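Local atomic coordinates of putative rubredoxin reductase (Rhodopseudomonas palustris, PDB entry 3FG2), a protein that probably uses FAD to pass electrons from NADH to the ferredoxin that serves the cytochrome P450 CYP199A2. Residues Q15-L20 with Q70-I75; D77-I82 with R87-A92; Q262-D267 with A304-G309. One frame throughout, in Å; residues are numbered along the deposited sequence.

Contact 1: residues Q15-L20 with Q70-I75; sequences QVAVSL and QAIELI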
loop_
_atom_site.group_PDB
_atom_site.type_symbol
_atom_site.label_atom_id
_atom_site.label_comp_id
_atom_site.label_asym_id
_atom_site.label_seq_id
_atom_site.Cartn_x
_atom_site.Cartn_y
_atom_site.Cartn_z
ATOM N N GLN A 15 -12.738 -7.278 -2.668
ATOM C CA GLN A 15 -12.592 -8.551 -1.968
ATOM C C GLN A 15 -13.725 -8.873 -1.001
ATOM O O GLN A 15 -14.173 -10.017 -0.933
ATOM C CB GLN A 15 -11.259 -8.598 -1.221
ATOM C CG GLN A 15 -10.940 -9.967 -0.642
ATOM C CD GLN A 15 -10.851 -11.044 -1.711
ATOM O OE1 GLN A 15 -11.553 -12.062 -1.649
ATOM N NE2 GLN A 15 -9.985 -10.827 -2.700
ATOM N N VAL A 16 -14.190 -7.887 -0.242
ATOM C CA VAL A 16 -15.276 -8.154 0.693
ATOM C C VAL A 16 -16.548 -8.502 -0.086
ATOM O O VAL A 16 -17.326 -9.362 0.324
ATOM C CB VAL A 16 -15.545 -6.953 1.622
ATOM C CG1 VAL A 16 -16.086 -5.786 0.831
ATOM C CG2 VAL A 16 -16.517 -7.355 2.710
ATOM N N ALA A 17 -16.751 -7.843 -1.221
ATOM C CA ALA A 17 -17.922 -8.121 -2.043
ATOM C C ALA A 17 -17.864 -9.579 -2.487
ATOM O O ALA A 17 -18.808 -10.347 -2.293
ATOM C CB ALA A 17 -17.939 -7.202 -3.267
ATOM N N VAL A 18 -16.738 -9.946 -3.085
ATOM C CA VAL A 18 -16.533 -11.300 -3.567
ATOM C C VAL A 18 -16.610 -12.342 -2.456
ATOM O O VAL A 18 -17.349 -13.316 -2.576
ATOM C CB VAL A 18 -15.180 -11.414 -4.291
ATOM C CG1 VAL A 18 -14.830 -12.874 -4.537
ATOM C CG2 VAL A 18 -15.249 -10.657 -5.610
ATOM N N SER A 19 -15.864 -12.133 -1.375
ATOM C CA SER A 19 -15.862 -13.078 -0.266
ATOM C C SER A 19 -17.238 -13.208 0.362
ATOM O O SER A 19 -17.589 -14.255 0.914
ATOM C CB SER A 19 -14.855 -12.651 0.800
ATOM O OG SER A 19 -13.531 -12.761 0.310
ATOM N N LEU A 20 -18.013 -12.136 0.281
ATOM C CA LEU A 20 -19.353 -12.132 0.841
ATOM C C LEU A 20 -20.197 -13.136 0.049
ATOM O O LEU A 20 -20.909 -13.963 0.627
ATOM C CB LEU A 20 -19.933 -10.723 0.741
ATOM C CG LEU A 20 -20.825 -10.145 1.844
ATOM C CD1 LEU A 20 -20.417 -10.646 3.224
ATOM C CD2 LEU A 20 -20.726 -8.616 1.763
ATOM N N GLN A 70 -22.360 -12.300 -10.338
ATOM C CA GLN A 70 -22.213 -12.419 -8.892
ATOM C C GLN A 70 -23.259 -11.657 -8.089
ATOM O O GLN A 70 -23.269 -11.722 -6.857
ATOM C CB GLN A 70 -20.819 -11.948 -8.474
ATOM C CG GLN A 70 -19.677 -12.761 -9.060
ATOM C CD GLN A 70 -19.754 -14.224 -8.684
ATOM O OE1 GLN A 70 -20.155 -14.566 -7.573
ATOM N NE2 GLN A 70 -19.354 -15.096 -9.603
ATOM N N ALA A 71 -24.139 -10.943 -8.781
ATOM C CA ALA A 71 -25.178 -10.167 -8.112
ATOM C C ALA A 71 -24.564 -9.064 -7.257
ATOM O O ALA A 71 -25.125 -8.677 -6.229
ATOM C CB ALA A 71 -26.045 -11.076 -7.245
ATOM N N ILE A 72 -23.399 -8.573 -7.677
ATOM C CA ILE A 72 -22.726 -7.490 -6.967
ATOM C C ILE A 72 -23.006 -6.219 -7.748
ATOM O O ILE A 72 -22.480 -6.017 -8.840
ATOM C CB ILE A 72 -21.198 -7.710 -6.878
ATOM C CG1 ILE A 72 -20.903 -8.938 -6.014
ATOM C CG2 ILE A 72 -20.527 -6.478 -6.287
ATOM C CD1 ILE A 72 -19.429 -9.249 -5.844
ATOM N N GLU A 73 -23.847 -5.368 -7.177
ATOM C CA GLU A 73 -24.235 -4.123 -7.822
ATOM C C GLU A 73 -23.095 -3.108 -7.844
ATOM O O GLU A 73 -22.747 -2.529 -6.809
ATOM C CB GLU A 73 -25.448 -3.534 -7.098
ATOM C CG GLU A 73 -26.331 -2.669 -7.969
ATOM C CD GLU A 73 -27.481 -2.072 -7.192
ATOM O OE1 GLU A 73 -28.189 -2.838 -6.501
ATOM O OE2 GLU A 73 -27.674 -0.838 -7.277
ATOM N N LEU A 74 -22.525 -2.889 -9.027
ATOM C CA LEU A 74 -21.423 -1.945 -9.187
ATOM C C LEU A 74 -21.937 -0.550 -9.515
ATOM O O LEU A 74 -22.281 -0.267 -10.663
ATOM C CB LEU A 74 -20.489 -2.412 -10.298
ATOM C CG LEU A 74 -19.149 -1.686 -10.317
ATOM C CD1 LEU A 74 -18.421 -1.960 -9.013
ATOM C CD2 LEU A 74 -18.321 -2.149 -11.509
ATOM N N ILE A 75 -21.971 0.321 -8.512
ATOM C CA ILE A 75 -22.467 1.683 -8.692
ATOM C C ILE A 75 -21.369 2.715 -8.937
ATOM O O ILE A 75 -20.532 2.972 -8.067
ATOM C CB ILE A 75 -23.266 2.148 -7.458
ATOM C CG1 ILE A 75 -24.384 1.153 -7.151
ATOM C CG2 ILE A 75 -23.839 3.537 -7.708
ATOM C CD1 ILE A 75 -25.146 1.482 -5.893
#

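Contact 2: residues D77-I82 with R87-A92; sequences DRMVSI and RKLLLA. With FAD (flavin-adenine dinucleotide), chain B.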
loop_
_atom_site.group_PDB
_atom_site.type_symbol
_atom_site.label_atom_id
_atom_site.label_comp_id
_atom_site.label_asym_id
_atom_site.label_seq_id
_atom_site.Cartn_x
_atom_site.Cartn_y
_atom_site.Cartn_z
ATOM N N ASP A 77 -20.405 5.789 -8.513
ATOM C CA ASP A 77 -20.679 7.008 -7.757
ATOM C C ASP A 77 -19.680 7.183 -6.611
ATOM O O ASP A 77 -18.636 6.531 -6.586
ATOM C CB ASP A 77 -22.099 6.968 -7.192
ATOM C CG ASP A 77 -22.759 8.334 -7.185
ATOM O OD1 ASP A 77 -23.083 8.830 -8.284
ATOM O OD2 ASP A 77 -22.944 8.913 -6.092
ATOM N N ARG A 78 -20.011 8.057 -5.664
ATOM C CA ARG A 78 -19.147 8.321 -4.515
ATOM C C ARG A 78 -19.973 8.682 -3.276
ATOM O O ARG A 78 -20.925 9.452 -3.375
ATOM C CB ARG A 78 -18.201 9.480 -4.846
ATOM C CG ARG A 78 -17.364 9.969 -3.681
ATOM C CD ARG A 78 -16.670 11.287 -4.017
ATOM N NE ARG A 78 -15.862 11.790 -2.903
ATOM C CZ ARG A 78 -14.691 11.279 -2.531
ATOM N NH1 ARG A 78 -14.173 10.246 -3.186
ATOM N NH2 ARG A 78 -14.040 11.795 -1.494
ATOM N N MET A 79 -19.629 8.127 -2.114
ATOM C CA MET A 79 -20.373 8.472 -0.905
ATOM C C MET A 79 -19.811 9.789 -0.391
ATOM O O MET A 79 -18.605 10.029 -0.472
ATOM C CB MET A 79 -20.259 7.385 0.183
ATOM C CG MET A 79 -18.966 7.366 0.999
ATOM S SD MET A 79 -19.242 7.037 2.789
ATOM C CE MET A 79 -19.527 5.374 2.798
ATOM N N VAL A 80 -20.688 10.646 0.119
ATOM C CA VAL A 80 -20.279 11.945 0.633
ATOM C C VAL A 80 -20.731 12.159 2.072
ATOM O O VAL A 80 -20.170 12.985 2.790
ATOM C CB VAL A 80 -20.858 13.078 -0.225
ATOM C CG1 VAL A 80 -20.284 13.011 -1.631
ATOM C CG2 VAL A 80 -22.373 12.962 -0.278
ATOM N N SER A 81 -21.743 11.405 2.490
ATOM C CA SER A 81 -22.283 11.529 3.836
ATOM C C SER A 81 -22.891 10.223 4.338
ATOM O O SER A 81 -23.305 9.377 3.549
ATOM C CB SER A 81 -23.350 12.626 3.859
ATOM O OG SER A 81 -23.975 12.706 5.129
ATOM N N ILE A 82 -22.948 10.068 5.654
ATOM C CA ILE A 82 -23.521 8.869 6.249
ATOM C C ILE A 82 -24.560 9.200 7.323
ATOM O O ILE A 82 -24.252 9.874 8.312
ATOM C CB ILE A 82 -22.441 7.994 6.901
ATOM C CG1 ILE A 82 -21.416 7.561 5.855
ATOM C CG2 ILE A 82 -23.090 6.778 7.551
ATOM C CD1 ILE A 82 -20.251 6.815 6.442
ATOM N N ARG A 87 -29.662 4.964 8.926
ATOM C CA ARG A 87 -28.938 3.896 8.245
ATOM C C ARG A 87 -29.013 4.055 6.736
ATOM O O ARG A 87 -29.287 3.103 6.005
ATOM C CB ARG A 87 -29.485 2.534 8.676
ATOM C CG ARG A 87 -29.216 2.235 10.147
ATOM C CD ARG A 87 -29.954 0.998 10.634
ATOM N NE ARG A 87 -29.562 -0.207 9.909
ATOM C CZ ARG A 87 -29.981 -1.429 10.223
ATOM N NH1 ARG A 87 -30.804 -1.605 11.248
ATOM N NH2 ARG A 87 -29.575 -2.474 9.516
ATOM N N LYS A 88 -28.758 5.278 6.282
ATOM C CA LYS A 88 -28.789 5.602 4.865
ATOM C C LYS A 88 -27.444 6.158 4.417
ATOM O O LYS A 88 -26.781 6.898 5.149
ATOM C CB LYS A 88 -29.895 6.621 4.584
ATOM C CG LYS A 88 -31.301 6.060 4.730
ATOM C CD LYS A 88 -32.314 7.158 5.042
ATOM C CE LYS A 88 -32.324 8.253 3.985
ATOM N NZ LYS A 88 -33.273 9.349 4.347
ATOM N N LEU A 89 -27.053 5.779 3.205
ATOM C CA LEU A 89 -25.794 6.193 2.607
ATOM C C LEU A 89 -26.124 7.269 1.578
ATOM O O LEU A 89 -26.848 7.024 0.615
ATOM C CB LEU A 89 -25.127 4.981 1.936
ATOM C CG LEU A 89 -23.639 4.960 1.564
ATOM C CD1 LEU A 89 -23.350 5.987 0.492
ATOM C CD2 LEU A 89 -22.805 5.218 2.802
ATOM N N LEU A 90 -25.587 8.461 1.803
ATOM C CA LEU A 90 -25.821 9.607 0.933
ATOM C C LEU A 90 -24.719 9.730 -0.122
ATOM O O LEU A 90 -23.585 10.076 0.198
ATOM C CB LEU A 90 -25.871 10.867 1.800
ATOM C CG LEU A 90 -26.568 12.137 1.309
ATOM C CD1 LEU A 90 -26.728 13.082 2.497
ATOM C CD2 LEU A 90 -25.781 12.799 0.182
ATOM N N LEU A 91 -25.053 9.447 -1.377
ATOM C CA LEU A 91 -24.074 9.538 -2.458
ATOM C C LEU A 91 -23.934 10.978 -2.935
ATOM O O LEU A 91 -24.644 11.870 -2.467
ATOM C CB LEU A 91 -24.488 8.663 -3.647
ATOM C CG LEU A 91 -24.686 7.157 -3.470
ATOM C CD1 LEU A 91 -24.890 6.531 -4.846
ATOM C CD2 LEU A 91 -23.481 6.542 -2.785
ATOM N N ALA A 92 -23.021 11.197 -3.878
ATOM C CA ALA A 92 -22.779 12.529 -4.424
ATOM C C ALA A 92 -23.724 12.836 -5.582
ATOM O O ALA A 92 -23.992 13.997 -5.880
ATOM C CB ALA A 92 -21.336 12.644 -4.887
HETATM P PA FAD B . -7.545 1.149 -2.345
HETATM O O1A FAD B . -6.813 2.441 -2.375
HETATM O O2A FAD B . -7.210 0.133 -3.176
HETATM O O5B FAD B . -8.913 1.613 -2.871
HETATM C C5B FAD B . -9.717 2.677 -2.271
HETATM C C4B FAD B . -10.816 2.959 -3.319
HETATM O O4B FAD B . -11.906 3.673 -2.621
HETATM C C3B FAD B . -10.404 3.874 -4.487
HETATM O O3B FAD B . -10.756 3.446 -5.765
HETATM C C2B FAD B . -10.945 5.204 -4.044
HETATM O O2B FAD B . -11.076 6.127 -5.081
HETATM C C1B FAD B . -12.277 4.792 -3.491
HETATM N N9A FAD B . -12.942 5.719 -2.573
HETATM C C8A FAD B . -12.348 6.526 -1.636
HETATM N N7A FAD B . -13.221 7.262 -0.959
HETATM C C5A FAD B . -14.441 6.926 -1.469
HETATM C C6A FAD B . -15.808 7.393 -1.145
HETATM N N6A FAD B . -16.088 8.291 -0.229
HETATM N N1A FAD B . -16.812 6.807 -1.891
HETATM C C2A FAD B . -16.564 5.863 -2.859
HETATM N N3A FAD B . -15.349 5.385 -3.216
HETATM C C4A FAD B . -14.314 5.947 -2.491
HETATM N N1 FAD B . 0.790 -3.451 -1.591
HETATM C C2 FAD B . 1.444 -4.612 -1.597
HETATM O O2 FAD B . 1.271 -5.429 -0.744
HETATM N N3 FAD B . 2.386 -4.948 -2.625
HETATM C C4 FAD B . 2.657 -4.081 -3.669
HETATM O O4 FAD B . 3.459 -4.403 -4.527
HETATM C C4X FAD B . 1.943 -2.808 -3.675
HETATM N N5 FAD B . 2.161 -1.921 -4.676
HETATM C C5X FAD B . 1.462 -0.727 -4.657
HETATM C C6 FAD B . 1.693 0.186 -5.725
HETATM C C7 FAD B . 1.037 1.398 -5.797
HETATM C C7M FAD B . 1.319 2.335 -6.955
HETATM C C8 FAD B . 0.075 1.769 -4.752
HETATM C C8M FAD B . -0.682 3.078 -4.768
HETATM C C9 FAD B . -0.159 0.874 -3.687
HETATM C C9A FAD B . 0.520 -0.367 -3.632
HETATM N N10 FAD B . 0.316 -1.346 -2.571
HETATM C C10 FAD B . 0.993 -2.533 -2.578
HETATM C "C1'" FAD B . -0.658 -0.998 -1.506
HETATM C "C2'" FAD B . -2.076 -1.532 -1.872
HETATM O "O2'" FAD B . -2.426 -1.022 -3.140
HETATM C "C3'" FAD B . -3.039 -1.066 -0.799
HETATM O "O3'" FAD B . -2.663 -1.624 0.455
HETATM C "C4'" FAD B . -4.451 -1.507 -1.147
HETATM O "O4'" FAD B . -4.854 -0.954 -2.428
HETATM C "C5'" FAD B . -5.385 -1.020 -0.066
HETATM O "O5'" FAD B . -6.843 -1.458 -0.483
HETATM P P FAD B . -8.005 -0.570 -0.141
HETATM O O1P FAD B . -9.204 -1.388 -0.698
HETATM O O2P FAD B . -8.094 -0.237 1.210
HETATM O O3P FAD B . -7.902 0.703 -0.860
#

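Contact 3: residues Q262-D267 with A304-G309; sequences QLLTSD and AARLTG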
loop_
_atom_site.group_PDB
_atom_site.type_symbol
_atom_site.label_atom_id
_atom_site.label_comp_id
_atom_site.label_asym_id
_atom_site.label_seq_id
_atom_site.Cartn_x
_atom_site.Cartn_y
_atom_site.Cartn_z
ATOM N N GLN A 262 -12.856 -7.065 15.588
ATOM C CA GLN A 262 -13.655 -7.599 14.501
ATOM C C GLN A 262 -13.859 -6.614 13.365
ATOM O O GLN A 262 -14.711 -6.823 12.497
ATOM C CB GLN A 262 -14.996 -8.095 15.041
ATOM C CG GLN A 262 -14.885 -9.448 15.737
ATOM C CD GLN A 262 -16.122 -9.804 16.538
ATOM O OE1 GLN A 262 -17.252 -9.563 16.103
ATOM N NE2 GLN A 262 -15.917 -10.392 17.711
ATOM N N LEU A 263 -13.064 -5.548 13.376
ATOM C CA LEU A 263 -13.109 -4.518 12.344
ATOM C C LEU A 263 -14.439 -3.769 12.314
ATOM O O LEU A 263 -14.904 -3.333 11.259
ATOM C CB LEU A 263 -12.802 -5.148 10.977
ATOM C CG LEU A 263 -11.578 -6.082 11.039
ATOM C CD1 LEU A 263 -11.315 -6.730 9.689
ATOM C CD2 LEU A 263 -10.374 -5.284 11.497
ATOM N N LEU A 264 -15.038 -3.622 13.494
ATOM C CA LEU A 264 -16.302 -2.914 13.650
ATOM C C LEU A 264 -16.064 -1.562 14.302
ATOM O O LEU A 264 -15.269 -1.451 15.239
ATOM C CB LEU A 264 -17.263 -3.719 14.531
ATOM C CG LEU A 264 -18.031 -4.869 13.883
ATOM C CD1 LEU A 264 -18.639 -5.767 14.958
ATOM C CD2 LEU A 264 -19.113 -4.298 12.973
ATOM N N THR A 265 -16.747 -0.536 13.799
ATOM C CA THR A 265 -16.627 0.801 14.373
ATOM C C THR A 265 -17.479 0.812 15.636
ATOM O O THR A 265 -18.009 -0.223 16.042
ATOM C CB THR A 265 -17.178 1.881 13.438
ATOM O OG1 THR A 265 -18.588 1.680 13.268
ATOM C CG2 THR A 265 -16.471 1.830 12.077
ATOM N N SER A 266 -17.612 1.977 16.259
ATOM C CA SER A 266 -18.422 2.083 17.465
ATOM C C SER A 266 -19.894 1.895 17.095
ATOM O O SER A 266 -20.745 1.702 17.960
ATOM C CB SER A 266 -18.214 3.449 18.114
ATOM O OG SER A 266 -18.481 4.478 17.182
ATOM N N ASP A 267 -20.188 1.952 15.801
ATOM C CA ASP A 267 -21.551 1.768 15.335
ATOM C C ASP A 267 -21.727 0.430 14.646
ATOM O O ASP A 267 -21.279 0.244 13.505
ATOM C CB ASP A 267 -21.966 2.863 14.343
ATOM C CG ASP A 267 -23.398 2.663 13.811
ATOM O OD1 ASP A 267 -23.783 3.327 12.827
ATOM O OD2 ASP A 267 -24.148 1.845 14.388
ATOM N N ALA A 304 -16.343 -10.534 5.746
ATOM C CA ALA A 304 -17.259 -11.384 5.000
ATOM C C ALA A 304 -17.642 -12.583 5.858
ATOM O O ALA A 304 -18.799 -13.007 5.873
ATOM C CB ALA A 304 -16.610 -11.853 3.717
ATOM N N ALA A 305 -16.666 -13.123 6.580
ATOM C CA ALA A 305 -16.905 -14.276 7.434
ATOM C C ALA A 305 -17.838 -13.915 8.579
ATOM O O ALA A 305 -18.683 -14.717 8.985
ATOM C CB ALA A 305 -15.586 -14.801 7.980
ATOM N N ARG A 306 -17.688 -12.700 9.093
ATOM C CA ARG A 306 -18.523 -12.243 10.199
ATOM C C ARG A 306 -19.966 -12.027 9.754
ATOM O O ARG A 306 -20.896 -12.589 10.327
ATOM C CB ARG A 306 -17.972 -10.936 10.770
ATOM C CG ARG A 306 -18.524 -10.571 12.142
ATOM C CD ARG A 306 -18.089 -9.174 12.536
ATOM N NE ARG A 306 -18.845 -8.179 11.785
ATOM C CZ ARG A 306 -18.336 -7.066 11.280
ATOM N NH1 ARG A 306 -17.049 -6.786 11.434
ATOM N NH2 ARG A 306 -19.126 -6.231 10.620
ATOM N N LEU A 307 -20.146 -11.212 8.723
ATOM C CA LEU A 307 -21.478 -10.906 8.221
ATOM C C LEU A 307 -22.242 -12.136 7.742
ATOM O O LEU A 307 -23.388 -12.018 7.301
ATOM C CB LEU A 307 -21.388 -9.886 7.083
ATOM C CG LEU A 307 -20.721 -8.552 7.424
ATOM C CD1 LEU A 307 -20.697 -7.656 6.191
ATOM C CD2 LEU A 307 -21.478 -7.882 8.555
ATOM N N THR A 308 -21.615 -13.310 7.822
ATOM C CA THR A 308 -22.273 -14.538 7.389
ATOM C C THR A 308 -22.269 -15.637 8.438
ATOM O O THR A 308 -22.623 -16.774 8.126
ATOM C CB THR A 308 -21.642 -15.137 6.101
ATOM O OG1 THR A 308 -20.329 -15.636 6.387
ATOM C CG2 THR A 308 -21.573 -14.094 4.996
ATOM N N GLY A 309 -21.869 -15.331 9.669
ATOM C CA GLY A 309 -21.882 -16.379 10.672
ATOM C C GLY A 309 -20.807 -16.405 11.739
ATOM O O GLY A 309 -21.103 -16.164 12.910
#

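Contact 1: residues Q15-L20 with Q70-I75
The helix residues Ala17 and Val18, which Ile72 touches, lie in the turn whose first carbonyl, Gln15 O, is gripped twice by Ser19: by Ser19 N in the regular helical bond at 2.7 Å and by Ser19 OG at 3.1 Å. The hydroxyl lies above the carbonyl plane, 38° out of it, and the one oxygen takes both donors. The contact with segment 70-75 is wholly apolar and rests on the two branches of Ile72. CG2 stands opposite the backbone N, while CG1 runs out in extended form (chi2 180°) and carries CD1 to the helix. There CD1 meets Ala17 CB at 3.6 Å and lies alongside the peptide link that follows, 3.9 Å from Val18 N. The shorter branch gives a second, looser touch, with Ile72 CG2 4.0 Å from Ala17 CB; Val18 CG2 is more distant still, 4.4 Å from Ile72 CD1. Alanine, with its single methyl, thus lets the strand residue come close to the helix backbone itself. Just before Ile72, Ala71 has positive phi and closes helix 64-69 in a Schellman motif, and the carbonyl oxygens Gln70 O and Ala71 O are held by Arg21 of helix 11-22. Ala17 also leans on Ile6 of strand 4-7, so helix 11-22 covers the parallel sheet as far as 72-75, one of its two outermost strands. With His11 and Ala12 binding FAD at its start, consistent with a GxGxxG-type turn, this is the helix of the Rossmann-type beta-alpha-beta crossover from strand 4-7 to 29-32, and Ile72 packs the next strand out against it.

Contact 2: residues D77-I82 with R87-A92
Met79 and Leu89 form the tight, buried side of this hairpin. Their side chains cross at about a right angle, with Met79 CE 3.3 Å from Leu89 CD2 and Met79 CB 3.4 Å from Leu89 CD1, both closer than usual carbon contacts. On the exposed side Val80 CG1 is also pressed on Ala92 CB, at 3.4 Å, but Ser81 CB rests more loosely on Leu90 CD1 at 3.7 Å. Between the two, Leu90 O accepts from both Val80 N (3.0 Å, nearly straight at 175°) and Ser81 N, a classic beta bulge that shifts the register by one. Near the hairpin's open end Asp77 OD2 takes Arg78 N at 3.1 Å, Ser93 N and, weakly, Ala92 N. An asparagine here takes away the negative charge, which would probably leave these amides more weakly held beside the adenine. Arg78, with CG anti to the backbone N (chi1 173°), extends its chain past that base, sets its guanidinium face over FAD N6A and makes a salt bridge with Asp34. Met79 N donates to FAD N1A at 3.1 Å, and FAD N6A returns a bond to Met79 O, consistent with recognition of the adenine through the backbone.

Contact 3: residues Q262-D267 with A304-G309
Arg306, in the last turn of helix 293-306, reaches into the loop 262-267 and is met there by one carbonyl and one leucine. Its NH1 lies 2.6 Å from Gln262 O, which sits at the guanidinium edge and in its plane; the bond is nonetheless weak, for the angle at the hydrogen is only 119°. Leu264 covers one face of the same group, with CD2 offset toward the rim and 3.0 Å from Arg306 NH2, while Leu264 CG stands 3.4 Å from Arg306 CZ. Further back along the arginine, Gln262 OE1 comes within 3.7 Å of Arg306 CD, the amide and guanidinium planes being turned 37° apart. The bend at chi3 (75°) is what swings the guanidinium out of line with the rest of its chain and onto the leucine. A stronger polar partner lies outside the two segments: Ser271 OG bonds to Arg306 NH2. Ser271 belongs to strand 270-272, the outermost strand of the parallel FAD-binding sheet on this side, so the arginine links the end of a helix to the edge of a Rossmann-type sheet and to the loop leading into it. In the next shell, Asp260 OD1 receives both Gln262 N and Leu264 N across the turn in which Leu263 has positive phi. The side chain of Leu263 packs on Gln299, Cys302 and Val303 of the helix that bears Arg306. Farther along the loop an ST turn forms, in which Thr265 OG1 accepts from Asp267 N at 3.0 Å. Beyond Arg306 the helix ends in a type I turn, closed by Gly309 N on Arg306 O at 3.0 Å.

How the contacts relate
Contacts 1 and 3 lie along the FAD-binding parallel sheet, and contact 2 in the three-stranded antiparallel sheet packed against it; they follow one another along the chain. Centres are about 18 Å apart for contacts 1 and 2, about 16 Å for 1 and 3, and about 20 Å for 2 and 3. Contact 1 is the bridge: strand 72-75 leads into the hairpin of contact 2, where Ile75 packs on Leu91, and helix 11-22 lies against helix 293-306 of contact 3 through Ser19 and Leu20 on Ala304. Contacts 2 and 3 do not touch. Strand 72-75 borders the sheet at one end, loop 262-267 leads to strand 270-272 at the other, and contact 2 holds the adenine.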